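Local coordinates for protein snaclec convulxin subunit alpha (Crotalus durissus, PDB 1UMR) that activates platelets as part of a snake venom lectin that binds the platelet collagen receptor glycoprotein VI, at residues Glu21-Glu26 with Ile125-Lys130; Val68-Arg73 with Ser105-Glu110; Lys77-Ser82 with Leu99-Cys104. One frame throughout, in Å; residues are numbered along the deposited sequence.

Contact 1. Residues Glu21-Glu26 with Ile125-Lys130; sequences EEMNWE and IPFVCK
Between strand 22-23 and the start of strand 125-131 a single antiparallel bridge pairs Met-23 with Ile-125 through both of its backbone hydrogen bonds. Met-23 N donates to Ile-125 O at 2.9 Å, and Ile-125 N returns a bond to Met-23 O at 2.8 Å. Both donors stand above the plane of the carbonyl they address, not on a lone pair, and the two side chains diverge. The packed side lies beyond this bridge, where Phe-127 points at the other segment. Its ring crosses the Met-23 side chain obliquely in a Met-aromatic contact, with Met-23 SD 3.7 Å from Phe-127 CE1. The methionine chain is extended past CG (chi2 -173°), which carries the sulfur along to the ring, while Ala-28 and Cys-32 of helix 25-35 also touch Phe-127. The CA of Pro-126 makes a close C-H...O contact with Glu-21 O, at 3.1 Å. Glu-21 thus gives its carbonyl to the packed side, while its carboxylate and that of Glu-22 lie on the loose, exposed side, where Glu-22 CG comes no nearer than 4.4 Å to Pro-126 CD. Asn-24 then occupies the N-cap position of helix 25-35. In this C-type lectin domain the entry to that helix is joined to the C-terminal strand by main-chain bonds and a sulfur-ring contact, so it depends mainly on backbone path and the apolar Met-23 and Phe-127 pair.

Contact 2. Residues Val68-Arg73 with Ser105-Glu110; sequences VSIGLR and SLLKKE
Strands 67-74 and 104-108 run antiparallel here, and backbone hydrogen bonds supply most of the grip. Val-68 and Leu-107 form a hydrogen-bonded pair: Val-68 N donates to Leu-107 O at 2.8 Å and Leu-107 N to Val-68 O at 2.7 Å, both donors lying in the plane of the carbonyl they reach. Ser-69 and Leu-106 follow as a non-hydrogen-bonded pair. One step on, Ile-70 N donates to Ser-105 O at 3.2 Å, from above the carbonyl plane. Past Ile-70 the strand is interrupted around Gly-71 before it resumes at Leu-72, and the backbone ladder gives way to a side-chain bond. Ser-105 OG, set in the crowded position between its own backbone N and carbonyl carbon (chi1 61°), donates to Leu-72 O at 3.0 Å along a lone pair, so a hydroxyl bridges the interruption.

These strands belong to the three-stranded antiparallel sheet of the C-type lectin fold, with 104-108 in the middle and 117-119 beyond it. Leu-72 and Arg-73 also pair with a strand of another protein chain, which carries the sheet across the interface.

A water supplies a further polar link, as it donates to Ser-105 O at 2.9 Å and lies 2.7 Å from Ser-69 OG. Ser-105 O therefore accepts from both this water and Ile-70 N, which satisfies a buried carbonyl twice.

The apolar contact is made by Ile-70 and Leu-107, which cross at about a right angle and meet branch to branch, Ile-70 CG2 lying 3.6 Å from Leu-107 CD2. The other branch of the isoleucine turns to the serine, with Ile-70 CG1 3.3 Å from Ser-105 OG, and Ile-70, Leu-72 and Ser-105 each pack on an aromatic side chain of the other protein chain.

Contact 3. Residues Lys77-Ser82 with Leu99-Cys104; sequences KEKQCS and LYITKC
Lys-103 reaches across to the 77-82 loop with an almost fully stretched side chain. Its CG lies anti to the carbonyl carbon and beside the backbone N (chi1 -80°), and every later torsion is close to anti, so the ammonium group arrives end-on at the backbone. There Lys-103 NZ donates to Glu-78 O at 3.1 Å, standing above the carbonyl plane rather than on a lone pair. The same nitrogen bonds Asn-76 O, its strongest partner, so two loop carbonyls hold the charge. The Glu-78 carboxylate stays apart, Glu-78 OE1 lying 6.8 Å from Lys-103 NZ, so any attraction is probably weak and long-range.

Beside this polar tip, Ile-101 and the aliphatic part of Lys-79 cross obliquely. Ile-101 has CG1 beside the backbone N and CG2 beside the carbonyl carbon; CD1 comes to 3.8 Å from Lys-79 CG, while CG2 rests 3.7 Å from Lys-79 O. Lys-79 runs extended past CG and bends only at its last torsion, its NZ leaving the contact to bond Asp-94 O.

Within the loop, Gln-80 curls forward to the backbone of Ser-82 (chi1 61°, chi2 59°): Gln-80 OE1 takes Ser-82 N at 2.5 Å and Gln-80 NE2 donates to Ser-82 O at 3.0 Å. Cys-81, between them, forms an interchain disulfide to the beta subunit, within the long loop that snaclec subunits extend to their partner in the heterodimer. Both segments belong to this excursion between strands 67-74 and 104-108, and Lys-103 and Cys-104 make a classic beta bulge opposite Ala-119 of strand 117-119 where it rejoins the sheet.

Overall arrangement
Contacts 1 and 2 lie near the centre of the chain, their centres about 9 Å apart, whereas contact 3 lies at the surface, about 20 Å from contact 1 and about 16 Å from contact 2, centre to centre. Contact 2 is wholly buried, contact 1 only partly. Trp-25 NE1 bonds Ile-70 O, and Pro-126 O takes Ser-69 N, so the first two are joined directly. Contacts 2 and 3 share the connection between strands 67-74 and 104-108, one at its strand ends, the other in the loop. Backbone pairing, a ladder in contact 2 and one bridge in contact 1, dominates near the core, while a lysine gripping loop carbonyls serves at the periphery, beside the link to the beta subunit.

Contact 1. Residues Glu21-Glu26 with Ile125-Lys130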
loop_
_atom_site.group_PDB
_atom_site.type_symbol
_atom_site.label_atom_id
_atom_site.label_comp_id
_atom_site.label_asym_id
_atom_site.label_seq_id
_atom_site.Cartn_x
_atom_site.Cartn_y
_atom_site.Cartn_z
ATOM N N GLU A 21 -24.579 46.303 -32.497
ATOM C CA GLU A 21 -25.703 47.019 -31.895
ATOM C C GLU A 21 -25.434 46.873 -30.403
ATOM O O GLU A 21 -24.969 45.804 -29.956
ATOM C CB GLU A 21 -27.014 46.265 -32.081
ATOM C CG GLU A 21 -28.146 46.992 -32.758
ATOM C CD GLU A 21 -28.445 46.263 -34.053
ATOM O OE1 GLU A 21 -27.828 46.699 -35.060
ATOM O OE2 GLU A 21 -29.227 45.229 -34.055
ATOM N N GLU A 22 -25.746 47.899 -29.624
ATOM C CA GLU A 22 -25.312 47.909 -28.240
ATOM C C GLU A 22 -26.457 47.447 -27.321
ATOM O O GLU A 22 -27.518 48.050 -27.332
ATOM C CB GLU A 22 -24.962 49.324 -27.894
ATOM C CG GLU A 22 -23.539 49.648 -28.227
ATOM C CD GLU A 22 -23.240 51.146 -28.155
ATOM O OE1 GLU A 22 -22.032 51.450 -27.994
ATOM O OE2 GLU A 22 -24.174 51.997 -28.275
ATOM N N MET A 23 -26.241 46.404 -26.516
ATOM C CA MET A 23 -27.350 45.794 -25.841
ATOM C C MET A 23 -26.827 45.188 -24.594
ATOM O O MET A 23 -25.661 44.935 -24.506
ATOM C CB MET A 23 -27.970 44.708 -26.689
ATOM C CG MET A 23 -29.089 45.233 -27.650
ATOM S SD MET A 23 -29.889 43.862 -28.445
ATOM C CE MET A 23 -30.643 44.549 -29.935
ATOM N N ASN A 24 -27.659 45.046 -23.578
ATOM C CA ASN A 24 -27.125 44.371 -22.429
ATOM C C ASN A 24 -27.338 42.909 -22.658
ATOM O O ASN A 24 -28.049 42.431 -23.618
ATOM C CB ASN A 24 -27.811 44.847 -21.101
ATOM C CG ASN A 24 -29.300 44.612 -21.101
ATOM O OD1 ASN A 24 -30.064 45.292 -20.394
ATOM N ND2 ASN A 24 -29.724 43.600 -21.847
ATOM N N TRP A 25 -26.754 42.199 -21.737
ATOM C CA TRP A 25 -26.621 40.778 -21.896
ATOM C C TRP A 25 -27.983 40.092 -22.079
ATOM O O TRP A 25 -28.206 39.291 -22.985
ATOM C CB TRP A 25 -25.789 40.200 -20.750
ATOM C CG TRP A 25 -25.381 38.801 -20.944
ATOM C CD1 TRP A 25 -24.116 38.296 -21.255
ATOM C CD2 TRP A 25 -26.231 37.676 -20.769
ATOM N NE1 TRP A 25 -24.144 36.902 -21.242
ATOM C CE2 TRP A 25 -25.436 36.501 -20.945
ATOM C CE3 TRP A 25 -27.581 37.530 -20.387
ATOM C CZ2 TRP A 25 -25.975 35.216 -20.800
ATOM C CZ3 TRP A 25 -28.126 36.245 -20.265
ATOM C CH2 TRP A 25 -27.319 35.089 -20.435
ATOM N N GLU A 26 -28.937 40.421 -21.274
ATOM C CA GLU A 26 -30.108 39.649 -21.518
ATOM C C GLU A 26 -30.885 40.148 -22.747
ATOM O O GLU A 26 -31.669 39.398 -23.360
ATOM C CB GLU A 26 -30.929 39.453 -20.237
ATOM C CG GLU A 26 -32.051 40.435 -20.112
ATOM C CD GLU A 26 -32.357 40.946 -18.687
ATOM O OE1 GLU A 26 -32.878 42.093 -18.661
ATOM O OE2 GLU A 26 -32.091 40.243 -17.642
ATOM N N ILE A 125 -23.364 46.423 -25.079
ATOM C CA ILE A 125 -22.337 46.212 -26.063
ATOM C C ILE A 125 -22.832 45.326 -27.247
ATOM O O ILE A 125 -23.940 44.754 -27.206
ATOM C CB ILE A 125 -21.070 45.646 -25.448
ATOM C CG1 ILE A 125 -21.412 44.435 -24.561
ATOM C CG2 ILE A 125 -20.333 46.695 -24.598
ATOM C CD1 ILE A 125 -20.188 43.655 -24.127
ATOM N N PRO A 126 -22.025 45.297 -28.327
ATOM C CA PRO A 126 -22.272 44.369 -29.421
ATOM C C PRO A 126 -22.136 42.958 -28.840
ATOM O O PRO A 126 -21.702 42.807 -27.676
ATOM C CB PRO A 126 -21.199 44.709 -30.482
ATOM C CG PRO A 126 -20.180 45.568 -29.765
ATOM C CD PRO A 126 -20.839 46.143 -28.560
ATOM N N PHE A 127 -22.531 41.955 -29.633
ATOM C CA PHE A 127 -22.627 40.607 -29.157
ATOM C C PHE A 127 -22.613 39.677 -30.349
ATOM O O PHE A 127 -22.900 40.142 -31.510
ATOM C CB PHE A 127 -23.911 40.480 -28.382
ATOM C CG PHE A 127 -25.094 40.853 -29.150
ATOM C CD1 PHE A 127 -25.531 42.144 -29.160
ATOM C CD2 PHE A 127 -25.822 39.905 -29.861
ATOM C CE1 PHE A 127 -26.692 42.532 -29.862
ATOM C CE2 PHE A 127 -26.989 40.299 -30.526
ATOM C CZ PHE A 127 -27.408 41.661 -30.518
ATOM N N VAL A 128 -22.249 38.402 -30.086
ATOM C CA VAL A 128 -22.246 37.374 -31.112
ATOM C C VAL A 128 -23.352 36.396 -30.913
ATOM O O VAL A 128 -23.566 35.989 -29.793
ATOM C CB VAL A 128 -20.857 36.662 -31.155
ATOM C CG1 VAL A 128 -20.778 35.480 -32.218
ATOM C CG2 VAL A 128 -19.822 37.671 -31.491
ATOM N N CYS A 129 -24.098 36.062 -31.987
ATOM C CA CYS A 129 -25.138 35.025 -31.962
ATOM C C CYS A 129 -24.655 33.669 -32.547
ATOM O O CYS A 129 -23.762 33.625 -33.416
ATOM C CB CYS A 129 -26.363 35.452 -32.712
ATOM S SG CYS A 129 -27.247 36.803 -31.892
ATOM N N LYS A 130 -25.185 32.566 -32.041
ATOM C CA LYS A 130 -24.848 31.224 -32.538
ATOM C C LYS A 130 -26.067 30.335 -32.596
ATOM O O LYS A 130 -26.972 30.425 -31.773
ATOM C CB LYS A 130 -23.678 30.576 -31.792
ATOM C CG LYS A 130 -23.548 29.006 -31.890
ATOM C CD LYS A 130 -22.479 28.529 -30.868
ATOM C CE LYS A 130 -22.291 26.969 -30.816
ATOM N NZ LYS A 130 -21.095 26.557 -30.035
#

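Contact 2. Residues Val68-Arg73 with Ser105-Glu110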
loop_
_atom_site.group_PDB
_atom_site.type_symbol
_atom_site.label_atom_id
_atom_site.label_comp_id
_atom_site.label_asym_id
_atom_site.label_seq_id
_atom_site.Cartn_x
_atom_site.Cartn_y
_atom_site.Cartn_z
ATOM N N VAL A 68 -17.344 42.374 -26.789
ATOM C CA VAL A 68 -18.470 41.578 -27.364
ATOM C C VAL A 68 -19.016 40.611 -26.331
ATOM O O VAL A 68 -18.264 39.831 -25.706
ATOM C CB VAL A 68 -18.071 40.828 -28.672
ATOM C CG1 VAL A 68 -19.306 40.319 -29.421
ATOM C CG2 VAL A 68 -17.412 41.785 -29.614
ATOM N N SER A 69 -20.309 40.678 -26.113
ATOM C CA SER A 69 -20.932 39.733 -25.146
ATOM C C SER A 69 -20.803 38.244 -25.639
ATOM O O SER A 69 -20.996 37.967 -26.814
ATOM C CB SER A 69 -22.401 40.079 -24.947
ATOM O OG SER A 69 -22.620 41.090 -23.953
ATOM N N ILE A 70 -20.488 37.301 -24.751
ATOM C CA ILE A 70 -20.735 35.887 -25.035
ATOM C C ILE A 70 -21.703 35.288 -23.927
ATOM O O ILE A 70 -22.208 36.003 -23.018
ATOM C CB ILE A 70 -19.515 35.158 -25.120
ATOM C CG1 ILE A 70 -18.957 35.089 -23.712
ATOM C CG2 ILE A 70 -18.547 35.851 -26.124
ATOM C CD1 ILE A 70 -17.606 34.605 -23.588
ATOM N N GLY A 71 -22.040 34.012 -24.055
ATOM C CA GLY A 71 -23.266 33.467 -23.466
ATOM C C GLY A 71 -23.013 32.871 -22.070
ATOM O O GLY A 71 -23.834 32.086 -21.557
ATOM N N LEU A 72 -21.908 33.237 -21.410
ATOM C CA LEU A 72 -21.669 32.641 -20.086
ATOM C C LEU A 72 -22.167 33.527 -19.016
ATOM O O LEU A 72 -21.840 34.772 -18.933
ATOM C CB LEU A 72 -20.189 32.407 -19.869
ATOM C CG LEU A 72 -19.573 31.049 -19.985
ATOM C CD1 LEU A 72 -18.015 31.189 -19.625
ATOM C CD2 LEU A 72 -20.227 29.913 -19.105
ATOM N N ARG A 73 -22.892 32.933 -18.095
ATOM C CA ARG A 73 -23.444 33.832 -17.058
ATOM C C ARG A 73 -23.461 33.067 -15.740
ATOM O O ARG A 73 -23.643 31.825 -15.755
ATOM C CB ARG A 73 -24.823 34.403 -17.494
ATOM C CG ARG A 73 -25.789 34.985 -16.344
ATOM C CD ARG A 73 -27.047 35.853 -16.829
ATOM N NE ARG A 73 -27.491 36.793 -15.759
ATOM C CZ ARG A 73 -28.174 38.034 -15.802
ATOM N NH1 ARG A 73 -28.666 38.654 -16.899
ATOM N NH2 ARG A 73 -28.344 38.685 -14.625
ATOM N N SER A 105 -20.350 37.937 -19.192
ATOM C CA SER A 105 -18.998 37.770 -19.764
ATOM C C SER A 105 -18.853 38.283 -21.172
ATOM O O SER A 105 -19.831 38.567 -21.865
ATOM C CB SER A 105 -18.541 36.346 -19.706
ATOM O OG SER A 105 -19.487 35.668 -20.478
ATOM N N LEU A 106 -17.594 38.490 -21.562
ATOM C CA LEU A 106 -17.319 39.245 -22.744
ATOM C C LEU A 106 -15.955 38.926 -23.383
ATOM O O LEU A 106 -15.117 38.230 -22.773
ATOM C CB LEU A 106 -17.517 40.726 -22.415
ATOM C CG LEU A 106 -16.508 41.813 -22.025
ATOM C CD1 LEU A 106 -17.222 42.807 -21.183
ATOM C CD2 LEU A 106 -15.292 41.366 -21.361
ATOM N N LEU A 107 -15.785 39.311 -24.663
ATOM C CA LEU A 107 -14.443 39.280 -25.281
ATOM C C LEU A 107 -13.987 40.752 -25.499
ATOM O O LEU A 107 -14.819 41.636 -25.752
ATOM C CB LEU A 107 -14.575 38.628 -26.655
ATOM C CG LEU A 107 -14.446 37.097 -26.970
ATOM C CD1 LEU A 107 -14.225 36.149 -25.830
ATOM C CD2 LEU A 107 -15.531 36.603 -27.963
ATOM N N LYS A 108 -12.687 40.997 -25.472
ATOM C CA LYS A 108 -12.073 42.318 -25.649
ATOM C C LYS A 108 -11.270 42.428 -26.928
ATOM O O LYS A 108 -10.416 41.592 -27.156
ATOM C CB LYS A 108 -11.006 42.475 -24.519
ATOM C CG LYS A 108 -11.484 43.209 -23.364
ATOM C CD LYS A 108 -10.696 42.902 -22.165
ATOM C CE LYS A 108 -11.422 43.548 -20.969
ATOM N NZ LYS A 108 -10.461 44.179 -19.977
ATOM N N LYS A 109 -11.427 43.507 -27.688
ATOM C CA LYS A 109 -10.478 43.768 -28.809
ATOM C C LYS A 109 -9.034 43.765 -28.323
ATOM O O LYS A 109 -8.133 43.285 -29.010
ATOM C CB LYS A 109 -10.713 45.118 -29.489
ATOM C CG LYS A 109 -9.924 45.234 -30.879
ATOM C CD LYS A 109 -10.285 46.551 -31.778
ATOM C CE LYS A 109 -10.062 47.944 -31.084
ATOM N NZ LYS A 109 -9.414 49.045 -31.933
ATOM N N GLU A 110 -8.771 44.300 -27.149
ATOM C CA GLU A 110 -7.349 44.509 -26.830
ATOM C C GLU A 110 -6.624 43.194 -26.527
ATOM O O GLU A 110 -5.446 43.147 -26.287
ATOM C CB GLU A 110 -7.156 45.641 -25.818
ATOM C CG GLU A 110 -8.241 45.710 -24.791
ATOM C CD GLU A 110 -9.409 46.528 -25.235
ATOM O OE1 GLU A 110 -10.487 45.948 -25.521
ATOM O OE2 GLU A 110 -9.266 47.754 -25.225
HETATM O O HOH W 1 -21.720 40.680 -21.421
#

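Contact 3. Residues Lys77-Ser82 with Leu99-Cys104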
loop_
_atom_site.group_PDB
_atom_site.type_symbol
_atom_site.label_atom_id
_atom_site.label_comp_id
_atom_site.label_asym_id
_atom_site.label_seq_id
_atom_site.Cartn_x
_atom_site.Cartn_y
_atom_site.Cartn_z
ATOM N N LYS A 77 -27.932 33.185 -7.243
ATOM C CA LYS A 77 -28.897 34.232 -7.008
ATOM C C LYS A 77 -28.323 35.308 -6.067
ATOM O O LYS A 77 -28.669 36.435 -6.228
ATOM C CB LYS A 77 -30.138 33.585 -6.478
ATOM C CG LYS A 77 -30.764 32.648 -7.531
ATOM C CD LYS A 77 -32.015 31.946 -7.011
ATOM C CE LYS A 77 -32.832 31.315 -8.126
ATOM N NZ LYS A 77 -33.921 30.560 -7.474
ATOM N N GLU A 78 -27.399 34.937 -5.161
ATOM C CA GLU A 78 -26.661 35.824 -4.276
ATOM C C GLU A 78 -25.847 36.805 -5.137
ATOM O O GLU A 78 -25.523 36.499 -6.258
ATOM C CB GLU A 78 -25.657 35.009 -3.392
ATOM C CG GLU A 78 -26.152 33.662 -2.838
ATOM C CD GLU A 78 -25.846 32.493 -3.803
ATOM O OE1 GLU A 78 -26.765 32.141 -4.549
ATOM O OE2 GLU A 78 -24.695 31.917 -3.853
ATOM N N LYS A 79 -25.460 37.929 -4.539
ATOM C CA LYS A 79 -24.693 39.030 -5.126
ATOM C C LYS A 79 -23.362 38.667 -5.623
ATOM O O LYS A 79 -22.951 39.146 -6.676
ATOM C CB LYS A 79 -24.532 40.207 -4.128
ATOM C CG LYS A 79 -25.782 41.139 -3.981
ATOM C CD LYS A 79 -25.679 42.192 -2.897
ATOM C CE LYS A 79 -26.952 43.011 -2.935
ATOM N NZ LYS A 79 -27.318 43.407 -1.587
ATOM N N GLN A 80 -22.676 37.805 -4.897
ATOM C CA GLN A 80 -21.380 37.337 -5.344
ATOM C C GLN A 80 -21.385 35.945 -4.775
ATOM O O GLN A 80 -22.398 35.594 -4.183
ATOM C CB GLN A 80 -20.230 38.236 -4.842
ATOM C CG GLN A 80 -19.973 38.422 -3.298
ATOM C CD GLN A 80 -19.701 37.130 -2.594
ATOM O OE1 GLN A 80 -18.786 36.419 -2.960
ATOM N NE2 GLN A 80 -20.587 36.751 -1.675
ATOM N N CYS A 81 -20.317 35.145 -4.941
ATOM C CA CYS A 81 -20.485 33.691 -4.872
ATOM C C CYS A 81 -19.648 33.078 -3.795
ATOM O O CYS A 81 -19.664 31.845 -3.643
ATOM C CB CYS A 81 -20.096 32.968 -6.190
ATOM S SG CYS A 81 -21.127 33.448 -7.540
ATOM N N SER A 82 -18.967 33.896 -3.027
ATOM C CA SER A 82 -18.409 33.366 -1.751
ATOM C C SER A 82 -19.518 33.180 -0.728
ATOM O O SER A 82 -20.142 34.151 -0.303
ATOM C CB SER A 82 -17.335 34.304 -1.181
ATOM O OG SER A 82 -16.534 33.579 -0.237
ATOM N N LEU A 99 -22.821 48.197 -9.038
ATOM C CA LEU A 99 -21.701 48.424 -9.925
ATOM C C LEU A 99 -20.611 47.348 -9.925
ATOM O O LEU A 99 -19.929 47.168 -10.931
ATOM C CB LEU A 99 -21.090 49.816 -9.697
ATOM C CG LEU A 99 -21.311 50.944 -10.749
ATOM C CD1 LEU A 99 -22.637 50.818 -11.678
ATOM C CD2 LEU A 99 -21.206 52.322 -10.013
ATOM N N TYR A 100 -20.387 46.654 -8.808
ATOM C CA TYR A 100 -19.284 45.666 -8.760
ATOM C C TYR A 100 -19.752 44.237 -8.925
ATOM O O TYR A 100 -18.957 43.303 -8.776
ATOM C CB TYR A 100 -18.453 45.813 -7.456
ATOM C CG TYR A 100 -17.491 47.009 -7.511
ATOM C CD1 TYR A 100 -17.985 48.348 -7.328
ATOM C CD2 TYR A 100 -16.117 46.814 -7.809
ATOM C CE1 TYR A 100 -17.138 49.433 -7.401
ATOM C CE2 TYR A 100 -15.269 47.868 -7.883
ATOM C CZ TYR A 100 -15.802 49.198 -7.657
ATOM O OH TYR A 100 -14.960 50.278 -7.763
ATOM N N ILE A 101 -21.043 44.050 -9.194
ATOM C CA ILE A 101 -21.552 42.715 -9.509
ATOM C C ILE A 101 -21.343 42.385 -10.958
ATOM O O ILE A 101 -21.991 43.035 -11.812
ATOM C CB ILE A 101 -23.038 42.579 -9.097
ATOM C CG1 ILE A 101 -23.182 42.726 -7.566
ATOM C CG2 ILE A 101 -23.708 41.239 -9.600
ATOM C CD1 ILE A 101 -24.776 42.883 -7.224
ATOM N N THR A 102 -20.465 41.380 -11.235
ATOM C CA THR A 102 -20.015 41.125 -12.617
ATOM C C THR A 102 -20.315 39.681 -12.913
ATOM O O THR A 102 -19.428 38.818 -12.758
ATOM C CB THR A 102 -18.488 41.398 -12.837
ATOM O OG1 THR A 102 -17.650 40.796 -11.798
ATOM C CG2 THR A 102 -18.148 42.971 -12.719
ATOM N N LYS A 103 -21.571 39.438 -13.302
ATOM C CA LYS A 103 -22.118 38.094 -13.487
ATOM C C LYS A 103 -22.244 37.615 -14.992
ATOM O O LYS A 103 -22.586 36.447 -15.274
ATOM C CB LYS A 103 -23.502 38.039 -12.851
ATOM C CG LYS A 103 -23.528 37.860 -11.357
ATOM C CD LYS A 103 -25.054 37.856 -10.848
ATOM C CE LYS A 103 -25.116 37.279 -9.369
ATOM N NZ LYS A 103 -26.607 37.219 -9.034
ATOM N N CYS A 104 -21.996 38.538 -15.916
ATOM C CA CYS A 104 -21.921 38.222 -17.333
ATOM C C CYS A 104 -20.489 38.048 -17.864
ATOM O O CYS A 104 -19.482 37.976 -17.084
ATOM C CB CYS A 104 -22.733 39.272 -18.099
ATOM S SG CYS A 104 -24.383 38.818 -17.732
#